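Local coordinates for protein phosphotransferase ChpT (Brucella abortus, PDB 4QPK) that relays phosphoryl groups as a homodimeric histidine phosphotransferase in the phosphorelay controlling cell growth, division and intracellular survival of this pathogen, at residues A106-V111 with L142-V147; V147-N152 with L220-A225; N158-R163 with I182-R187; K194-H199 with I229-T234. One frame throughout, in Å; residues are numbered along the deposited sequence.

Contact 1 of 4, residues A106-V111 with L142-V147; sequences AGSAGV and LPKNKV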
# COMPACT_ATOMS: atom_id res chain seq x y z
N ALA B 106 -0.54 6.97 8.68
CA ALA B 106 0.34 6.81 9.84
C ALA B 106 0.89 8.12 10.39
O ALA B 106 0.95 9.13 9.68
CB ALA B 106 1.47 5.91 9.50
N GLY B 107 1.30 8.06 11.66
CA GLY B 107 1.87 9.20 12.35
C GLY B 107 0.80 10.14 12.85
O GLY B 107 1.06 11.29 13.19
N SER B 108 -0.43 9.65 12.89
CA SER B 108 -1.55 10.53 13.17
C SER B 108 -2.70 9.74 13.82
O SER B 108 -2.91 8.56 13.50
CB SER B 108 -1.98 11.22 11.88
OG SER B 108 -2.90 12.26 12.10
N ALA B 109 -3.44 10.39 14.72
CA ALA B 109 -4.52 9.74 15.48
C ALA B 109 -6.01 9.81 15.00
O ALA B 109 -6.84 9.15 15.63
CB ALA B 109 -4.47 10.27 16.92
N GLY B 110 -6.39 10.54 13.95
CA GLY B 110 -5.51 11.29 13.07
C GLY B 110 -5.35 12.75 13.42
O GLY B 110 -4.68 13.11 14.37
N VAL B 111 -6.00 13.58 12.62
CA VAL B 111 -5.92 15.03 12.62
C VAL B 111 -4.53 15.67 12.38
O VAL B 111 -4.42 16.39 11.40
CB VAL B 111 -6.49 15.59 13.94
CG1 VAL B 111 -6.36 17.10 13.99
CG2 VAL B 111 -7.95 15.17 14.08
N LEU B 142 1.23 19.81 12.31
CA LEU B 142 0.36 20.43 11.30
C LEU B 142 -0.78 19.49 10.95
O LEU B 142 -0.69 18.30 11.23
CB LEU B 142 1.16 20.78 10.04
CG LEU B 142 2.22 21.89 10.15
CD1 LEU B 142 3.03 22.01 8.86
CD2 LEU B 142 1.57 23.24 10.50
N PRO B 143 -1.88 20.01 10.36
CA PRO B 143 -2.96 19.10 9.94
C PRO B 143 -2.42 18.03 9.00
O PRO B 143 -1.57 18.33 8.15
CB PRO B 143 -3.96 20.02 9.24
CG PRO B 143 -3.75 21.35 9.92
CD PRO B 143 -2.26 21.42 10.16
N LYS B 144 -2.91 16.80 9.17
CA LYS B 144 -2.32 15.65 8.47
C LYS B 144 -2.24 15.85 6.97
O LYS B 144 -1.23 15.52 6.37
CB LYS B 144 -3.10 14.37 8.80
CG LYS B 144 -4.58 14.39 8.43
CD LYS B 144 -5.29 13.10 8.87
CE LYS B 144 -6.77 13.15 8.45
NZ LYS B 144 -7.55 12.00 8.98
N ASN B 145 -3.28 16.39 6.35
CA ASN B 145 -3.25 16.51 4.90
C ASN B 145 -2.26 17.56 4.40
O ASN B 145 -1.78 17.46 3.26
CB ASN B 145 -4.66 16.76 4.37
CG ASN B 145 -5.51 15.51 4.40
OD1 ASN B 145 -4.98 14.40 4.29
ND2 ASN B 145 -6.80 15.66 4.66
N LYS B 146 -1.92 18.54 5.23
CA LYS B 146 -0.87 19.49 4.85
C LYS B 146 0.50 18.81 4.85
O LYS B 146 1.32 19.04 3.97
CB LYS B 146 -0.88 20.71 5.78
CG LYS B 146 -2.21 21.48 5.71
CD LYS B 146 -2.14 22.87 6.39
CE LYS B 146 -3.53 23.49 6.43
NZ LYS B 146 -3.55 24.79 7.16
N VAL B 147 0.74 17.94 5.84
CA VAL B 147 2.02 17.23 5.86
C VAL B 147 2.08 16.17 4.76
O VAL B 147 3.13 15.95 4.15
CB VAL B 147 2.29 16.58 7.22
CG1 VAL B 147 3.68 15.93 7.20
CG2 VAL B 147 2.24 17.64 8.35
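K144 meets V111 twice, once with its backbone and once with the aliphatic part of its side chain. K144 N donates to V111 O at 2.7 Å, with an angle of 153° at the hydrogen and the donor tilted out of the carbonyl plane. The side chain then runs back along the V111 backbone: with CG set between the backbone N and the carbonyl carbon (chi1 59°) and the chain extended beyond it, K144 CG passes V111 O at 3.6 Å and K144 CD reaches V111 N at 3.8 Å. S108 comes to the same methylenes through its hydroxyl, S108 OG lying 3.9 Å from K144 CB, while that OG spends its hydrogen bond on Q112 O. P143 adds a CA-H...O contact, its CA 3.4 Å from V111 O, which therefore takes both a peptide N-H and a C-H. The CB of V111 turns away from K144, and its side chain lies about 3 Å from a phosphate ion, probably left from crystallisation. Farther along, K144 packs against D45 of the second subunit. P143 holds the N-cap position, and K144 N belongs to the first turn of helix 144-160, where amides lack a helical acceptor; V111 O supplies one. With L142 bonded to I113, the V111-K144 bond carries on the register of the two-stranded antiparallel pair 112-114 and 141-143, a small beta ladder leading directly into a helix.

Contact 2 of 4, residues V147-N152 with L220-A225; sequences VKLLLN and LLAEEA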
# COMPACT_ATOMS: atom_id res chain seq x y z
N VAL B 147 0.74 17.94 5.84
CA VAL B 147 2.02 17.23 5.86
C VAL B 147 2.08 16.17 4.76
O VAL B 147 3.13 15.95 4.15
CB VAL B 147 2.29 16.58 7.22
CG1 VAL B 147 3.68 15.93 7.20
CG2 VAL B 147 2.24 17.64 8.35
N LYS B 148 0.95 15.52 4.47
CA LYS B 148 0.93 14.58 3.34
C LYS B 148 1.17 15.32 2.01
O LYS B 148 1.91 14.83 1.15
CB LYS B 148 -0.39 13.80 3.32
CG LYS B 148 -0.57 12.89 4.55
CD LYS B 148 -1.87 12.06 4.49
CE LYS B 148 -1.71 10.90 3.46
NZ LYS B 148 -2.91 10.04 3.45
N LEU B 149 0.59 16.52 1.86
CA LEU B 149 0.86 17.34 0.68
C LEU B 149 2.37 17.60 0.55
O LEU B 149 2.96 17.41 -0.51
CB LEU B 149 0.09 18.66 0.74
CG LEU B 149 0.53 19.71 -0.28
CD1 LEU B 149 0.25 19.23 -1.70
CD2 LEU B 149 -0.20 21.04 0.00
N LEU B 150 3.00 18.01 1.66
CA LEU B 150 4.43 18.27 1.69
C LEU B 150 5.24 17.07 1.16
O LEU B 150 6.06 17.22 0.26
CB LEU B 150 4.87 18.64 3.12
CG LEU B 150 6.36 18.74 3.44
CD1 LEU B 150 7.06 19.78 2.59
CD2 LEU B 150 6.55 19.05 4.93
N LEU B 151 4.99 15.88 1.70
CA LEU B 151 5.74 14.71 1.28
C LEU B 151 5.48 14.37 -0.19
O LEU B 151 6.37 13.94 -0.91
CB LEU B 151 5.42 13.50 2.16
CG LEU B 151 5.94 13.60 3.60
CD1 LEU B 151 5.49 12.36 4.38
CD2 LEU B 151 7.45 13.71 3.63
N ASN B 152 4.24 14.56 -0.65
CA ASN B 152 3.95 14.29 -2.05
C ASN B 152 4.60 15.31 -2.99
O ASN B 152 4.96 14.97 -4.11
CB ASN B 152 2.44 14.24 -2.28
CG ASN B 152 1.88 12.86 -1.98
OD1 ASN B 152 1.85 11.99 -2.85
ND2 ASN B 152 1.47 12.64 -0.74
N LEU B 220 -5.13 16.70 -5.16
CA LEU B 220 -6.29 16.41 -4.33
C LEU B 220 -6.05 16.79 -2.87
O LEU B 220 -6.93 17.36 -2.21
CB LEU B 220 -6.65 14.92 -4.43
CG LEU B 220 -7.98 14.43 -3.88
CD1 LEU B 220 -9.12 15.05 -4.67
CD2 LEU B 220 -8.03 12.92 -3.96
N LEU B 221 -4.85 16.50 -2.37
CA LEU B 221 -4.48 16.85 -1.01
C LEU B 221 -4.44 18.37 -0.84
O LEU B 221 -4.92 18.90 0.15
CB LEU B 221 -3.13 16.25 -0.62
CG LEU B 221 -3.08 14.73 -0.42
CD1 LEU B 221 -1.62 14.29 -0.33
CD2 LEU B 221 -3.84 14.33 0.82
N ALA B 222 -3.89 19.06 -1.84
CA ALA B 222 -3.80 20.51 -1.78
C ALA B 222 -5.20 21.11 -1.71
O ALA B 222 -5.46 22.01 -0.91
CB ALA B 222 -3.05 21.05 -2.99
N GLU B 223 -6.11 20.60 -2.53
CA GLU B 223 -7.49 21.08 -2.52
C GLU B 223 -8.15 20.84 -1.17
O GLU B 223 -8.80 21.73 -0.61
CB GLU B 223 -8.30 20.43 -3.65
CG GLU B 223 -9.77 20.78 -3.59
CD GLU B 223 -10.57 20.27 -4.78
OE1 GLU B 223 -10.31 19.13 -5.23
OE2 GLU B 223 -11.47 21.01 -5.25
N GLU B 224 -7.95 19.65 -0.62
CA GLU B 224 -8.50 19.27 0.67
C GLU B 224 -7.98 20.15 1.79
O GLU B 224 -8.72 20.51 2.70
CB GLU B 224 -8.17 17.81 0.96
CG GLU B 224 -8.56 17.30 2.34
CD GLU B 224 -10.00 17.53 2.70
OE1 GLU B 224 -10.86 17.47 1.80
OE2 GLU B 224 -10.26 17.76 3.91
N ALA B 225 -6.70 20.49 1.72
CA ALA B 225 -6.04 21.25 2.77
C ALA B 225 -6.28 22.76 2.65
O ALA B 225 -5.89 23.53 3.53
CB ALA B 225 -4.53 20.96 2.74
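L149 and L221 sit where helices 147-152 and 220-225 come together, the two running roughly antiparallel (152°) with their axes 9.0 Å apart. L221 points toward the partner helix. Its CG stands anti to the carbonyl carbon (chi1 -71°), sending CD1 to within 3.8 Å of K148 C and 3.5 Å of N152 ND2; the leucine and the asparagine cross at about a right angle. With N145 one turn earlier, K148, L149 and N152 form a four-residue hole of the knobs-into-holes kind, and L221 is the knob. The forked end of L149 straddles A222, L149 CD1 lying 4.0 Å from A222 CB. The amide of N152 is fixed: ND2 gives a nearly straight bond (170°) to K148 O at 2.9 Å, arriving well above the carbonyl plane, and also bonds A102 O, while OD1 takes a bond from Q214 NE2. K148 O also accepts from N152 N. L44 of the second subunit packs on L221. K148 bends at chi3 and carries its NZ off to G104 O, F103 O and Y217 OH. The packing is thus mostly aliphatic, the buried N152 amide and K148 ammonium beside it have hydrogen-bond partners, and the three oxygens would probably stabilise the charge.

Contact 3 of 4, residues N158-R163 with I182-R187; sequences NGAIPR and ITVKGR
K185 keeps its charged end away from the segment 158-163, forming a salt bridge from NZ to D237 OD2, while its backbone carbonyl lies against I161. No hydrogen bond links the two segments, so this is a meeting of methyl groups with a strand. I161 does most of the work. Its CG1 stands between the backbone N and the carbonyl carbon (chi1 42°), which brings both branches down on the strand: CG2 comes 3.7 Å from K185 C, and CD1 reaches 4.0 Å from K185 O. Between them the two branches also straddle V184, with I161 CG2 3.9 Å and I161 CD1 4.0 Å from V184 CB. The two side chains cross obliquely; V184 CG2 touches both I161 CG2 and, at 4.0 Å, A160 CB, while V184 CG1 meets I161 CD1. Here the C-terminal end of helix 144-160 lies over strand 178-185 in the alpha/beta sandwich of a domain that resembles the catalytic and ATP-binding domain of histidine kinases but lacks the regions needed to bind ATP. V184 and K185 are tied into the sheet by backbone bonds to I238 and S166, so the surface offered to I161 is probably held firmly. G186 follows with no side chain, which lets I161 CG2 settle 3.9 Å from G186 N. L189 also packs on I161 and F240 on A160. Farther out the like-charged side chains of R163 and R187 diverge, R163 NE 6.6 Å from R187 NE with no contact between their charged atoms, and R187 is poorly ordered.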
# COMPACT_ATOMS: atom_id res chain seq x y z
N ASN B 158 11.29 15.37 -7.05
CA ASN B 158 12.21 14.33 -7.48
C ASN B 158 12.01 14.01 -8.96
O ASN B 158 12.97 13.81 -9.71
CB ASN B 158 12.02 13.07 -6.63
CG ASN B 158 13.14 12.06 -6.81
OD1 ASN B 158 14.31 12.42 -6.89
ND2 ASN B 158 12.78 10.78 -6.88
N GLY B 159 10.75 13.98 -9.38
CA GLY B 159 10.41 13.73 -10.77
C GLY B 159 10.89 14.82 -11.71
O GLY B 159 11.06 14.59 -12.91
N ALA B 160 11.10 16.02 -11.18
CA ALA B 160 11.47 17.18 -12.00
C ALA B 160 12.97 17.20 -12.32
O ALA B 160 13.40 17.95 -13.21
CB ALA B 160 11.06 18.48 -11.30
N ILE B 161 13.75 16.40 -11.61
CA ILE B 161 15.19 16.30 -11.89
C ILE B 161 15.58 14.83 -12.10
O ILE B 161 16.25 14.22 -11.27
CB ILE B 161 16.05 16.91 -10.75
CG1 ILE B 161 15.51 16.54 -9.37
CG2 ILE B 161 16.11 18.44 -10.89
CD1 ILE B 161 16.46 16.92 -8.24
N PRO B 162 15.17 14.27 -13.25
CA PRO B 162 15.34 12.83 -13.51
C PRO B 162 16.79 12.41 -13.68
O PRO B 162 17.08 11.21 -13.59
CB PRO B 162 14.54 12.61 -14.79
CG PRO B 162 14.54 13.93 -15.46
CD PRO B 162 14.49 14.95 -14.36
N ARG B 163 17.71 13.35 -13.90
CA ARG B 163 19.12 12.98 -13.97
C ARG B 163 19.85 13.35 -12.68
O ARG B 163 21.07 13.37 -12.63
CB ARG B 163 19.79 13.66 -15.17
CG ARG B 163 19.28 13.16 -16.52
CD ARG B 163 20.42 13.05 -17.53
NE ARG B 163 20.16 12.01 -18.53
CZ ARG B 163 19.85 12.24 -19.80
NH1 ARG B 163 19.82 13.49 -20.26
NH2 ARG B 163 19.64 11.23 -20.64
N ILE B 182 9.78 23.73 -2.19
CA ILE B 182 10.60 22.63 -2.69
C ILE B 182 11.35 23.13 -3.91
O ILE B 182 10.74 23.47 -4.93
CB ILE B 182 9.74 21.39 -3.04
CG1 ILE B 182 9.33 20.65 -1.77
CG2 ILE B 182 10.53 20.42 -3.89
CD1 ILE B 182 8.17 21.29 -1.02
N THR B 183 12.67 23.21 -3.79
CA THR B 183 13.51 23.75 -4.84
C THR B 183 14.42 22.68 -5.43
O THR B 183 15.20 22.05 -4.71
CB THR B 183 14.38 24.91 -4.32
OG1 THR B 183 13.55 25.89 -3.68
CG2 THR B 183 15.13 25.57 -5.48
N VAL B 184 14.31 22.46 -6.74
CA VAL B 184 15.16 21.47 -7.39
C VAL B 184 16.08 22.07 -8.46
O VAL B 184 15.71 23.01 -9.17
CB VAL B 184 14.32 20.33 -8.03
CG1 VAL B 184 13.62 19.52 -6.93
CG2 VAL B 184 13.30 20.87 -9.02
N LYS B 185 17.28 21.52 -8.51
CA LYS B 185 18.31 21.88 -9.48
C LYS B 185 18.97 20.62 -9.98
O LYS B 185 19.19 19.70 -9.21
CB LYS B 185 19.35 22.81 -8.85
CG LYS B 185 18.83 24.19 -8.72
CD LYS B 185 19.39 24.98 -7.58
CE LYS B 185 18.63 26.28 -7.59
NZ LYS B 185 18.47 27.08 -6.41
N GLY B 186 19.31 20.59 -11.27
CA GLY B 186 19.99 19.44 -11.83
C GLY B 186 20.20 19.60 -13.32
O GLY B 186 19.63 20.51 -13.93
N ARG B 187 20.99 18.72 -13.92
CA ARG B 187 21.34 18.84 -15.34
C ARG B 187 20.09 18.73 -16.22
O ARG B 187 19.99 19.38 -17.26
CB ARG B 187 22.37 17.80 -15.76
CG ARG B 187 22.68 17.84 -17.25
CD ARG B 187 23.73 16.81 -17.68
NE ARG B 187 24.61 16.42 -16.59
CZ ARG B 187 25.91 16.17 -16.73
NH1 ARG B 187 26.48 16.28 -17.93
NH2 ARG B 187 26.64 15.82 -15.68

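Contact 4 of 4, residues K194-H199 with I229-T234; sequences KFLELH and ISIHAT
H199 supplies the one hydrogen bond, from its NE2 to I229 O at 2.7 Å with 155° at the hydrogen. The oxygen lies at the ring edge, close to its plane, whereas seen from the carbonyl the donor sits well above the plane and off the lone pairs. Strand 229-233 is one of the two outermost strands of the mixed sheet within this chain, and S230 pairs with S241 on its inner side; the imidazole binds a main-chain carbonyl of this edge strand.

Most of the remaining contacts are van der Waals packing on I231. Its CD1 touches F195 CE2 at 3.7 Å, L196 CD1 at 4.1 Å and H199 ND1 at 3.7 Å, while its CG1 lies over one face of the imidazole. The short helix 193-199 packs on the helix-covered face of the alpha/beta sandwich's sheet at its edge strand, the two directions 127° apart. F195 and H199, one turn apart, both hold CG anti to the backbone N (chi1 -177° for F195), which throws the two rings toward the same strand. Deeper in, I229 CD1 comes to the edge of the phenyl ring, 4.1 Å from F195 CZ. Behind that ring stand I156, P215 and L219.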
# COMPACT_ATOMS: atom_id res chain seq x y z
N LYS B 194 2.62 15.23 -16.58
CA LYS B 194 1.31 14.86 -16.06
C LYS B 194 0.89 15.82 -14.95
O LYS B 194 -0.27 16.22 -14.86
CB LYS B 194 1.31 13.42 -15.54
N PHE B 195 1.84 16.19 -14.09
CA PHE B 195 1.54 17.14 -13.04
C PHE B 195 1.20 18.50 -13.65
O PHE B 195 0.23 19.14 -13.24
CB PHE B 195 2.72 17.27 -12.07
CG PHE B 195 2.45 18.19 -10.92
CD1 PHE B 195 1.62 17.79 -9.88
CD2 PHE B 195 2.99 19.46 -10.88
CE1 PHE B 195 1.35 18.63 -8.82
CE2 PHE B 195 2.72 20.31 -9.83
CZ PHE B 195 1.90 19.90 -8.79
N LEU B 196 2.00 18.94 -14.62
CA LEU B 196 1.78 20.24 -15.26
C LEU B 196 0.38 20.30 -15.86
O LEU B 196 -0.38 21.24 -15.63
CB LEU B 196 2.84 20.49 -16.33
CG LEU B 196 2.89 21.89 -16.94
CD1 LEU B 196 3.21 22.95 -15.89
CD2 LEU B 196 3.90 21.93 -18.08
N GLU B 197 0.04 19.24 -16.60
CA GLU B 197 -1.27 19.06 -17.20
C GLU B 197 -2.43 19.18 -16.21
O GLU B 197 -3.32 20.02 -16.36
CB GLU B 197 -1.31 17.68 -17.86
CG GLU B 197 -2.59 17.33 -18.58
CD GLU B 197 -2.52 15.93 -19.17
OE1 GLU B 197 -1.89 15.05 -18.54
OE2 GLU B 197 -3.08 15.70 -20.26
N LEU B 198 -2.41 18.34 -15.17
CA LEU B 198 -3.47 18.34 -14.18
C LEU B 198 -3.53 19.66 -13.39
O LEU B 198 -4.62 20.17 -13.11
CB LEU B 198 -3.28 17.17 -13.22
CG LEU B 198 -3.43 15.81 -13.88
CD1 LEU B 198 -2.97 14.70 -12.94
CD2 LEU B 198 -4.88 15.61 -14.30
N HIS B 199 -2.37 20.19 -13.06
CA HIS B 199 -2.28 21.42 -12.27
C HIS B 199 -2.85 22.61 -13.05
O HIS B 199 -3.42 23.53 -12.48
CB HIS B 199 -0.83 21.69 -11.87
CG HIS B 199 -0.64 22.96 -11.09
ND1 HIS B 199 -0.14 24.11 -11.67
CD2 HIS B 199 -0.86 23.26 -9.79
CE1 HIS B 199 -0.08 25.07 -10.76
NE2 HIS B 199 -0.51 24.57 -9.61
N ILE B 229 -0.87 25.15 -4.87
CA ILE B 229 0.48 24.91 -5.34
C ILE B 229 0.84 25.86 -6.47
O ILE B 229 0.06 26.02 -7.42
CB ILE B 229 0.68 23.46 -5.83
CG1 ILE B 229 0.39 22.48 -4.69
CG2 ILE B 229 2.09 23.26 -6.35
CD1 ILE B 229 0.35 21.01 -5.13
N SER B 230 2.00 26.48 -6.37
CA SER B 230 2.54 27.30 -7.45
C SER B 230 3.80 26.67 -8.02
O SER B 230 4.59 26.04 -7.29
CB SER B 230 2.84 28.72 -6.97
OG SER B 230 1.64 29.37 -6.57
N ILE B 231 3.99 26.84 -9.32
CA ILE B 231 5.18 26.37 -10.00
C ILE B 231 5.93 27.56 -10.56
O ILE B 231 5.37 28.33 -11.33
CB ILE B 231 4.86 25.41 -11.15
CG1 ILE B 231 3.95 24.27 -10.69
CG2 ILE B 231 6.14 24.86 -11.74
CD1 ILE B 231 3.48 23.38 -11.84
N HIS B 232 7.18 27.73 -10.14
CA HIS B 232 8.06 28.75 -10.71
C HIS B 232 9.31 28.12 -11.31
O HIS B 232 10.22 27.73 -10.58
CB HIS B 232 8.46 29.78 -9.66
CG HIS B 232 9.25 30.93 -10.23
ND1 HIS B 232 9.31 31.18 -11.58
CD2 HIS B 232 10.02 31.86 -9.63
CE1 HIS B 232 10.08 32.24 -11.79
NE2 HIS B 232 10.52 32.67 -10.62
N ALA B 233 9.34 28.00 -12.64
CA ALA B 233 10.45 27.37 -13.35
C ALA B 233 11.33 28.38 -14.08
O ALA B 233 10.84 29.18 -14.88
CB ALA B 233 9.92 26.34 -14.33
N THR B 234 12.63 28.36 -13.77
CA THR B 234 13.62 29.17 -14.47
C THR B 234 14.69 28.25 -15.08
O THR B 234 14.60 27.02 -14.96
CB THR B 234 14.29 30.20 -13.55
OG1 THR B 234 15.16 29.53 -12.62
CG2 THR B 234 13.25 31.00 -12.79

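Overall arrangement
Helix 144-160 carries contacts 1, 2 and 3: contact 1 lies at its N-terminal end, contact 2 in its middle and contact 3 at its C-terminal end, with the centres of contacts 1 and 3 about 27 Å apart. Contact 1 is a surface contact made chiefly by a backbone bond; contacts 2 and 3 are buried and rely on aliphatic packing. Contact 4, partly buried, combines packing with a side-chain to main-chain bond. Contact 2 joins them: L149 and A222 touch I229 of contact 4, and L150 touches I182 of contact 3. Contacts 3 and 4 reach the same mixed sheet, whereas contacts 1 and 2 face the second subunit.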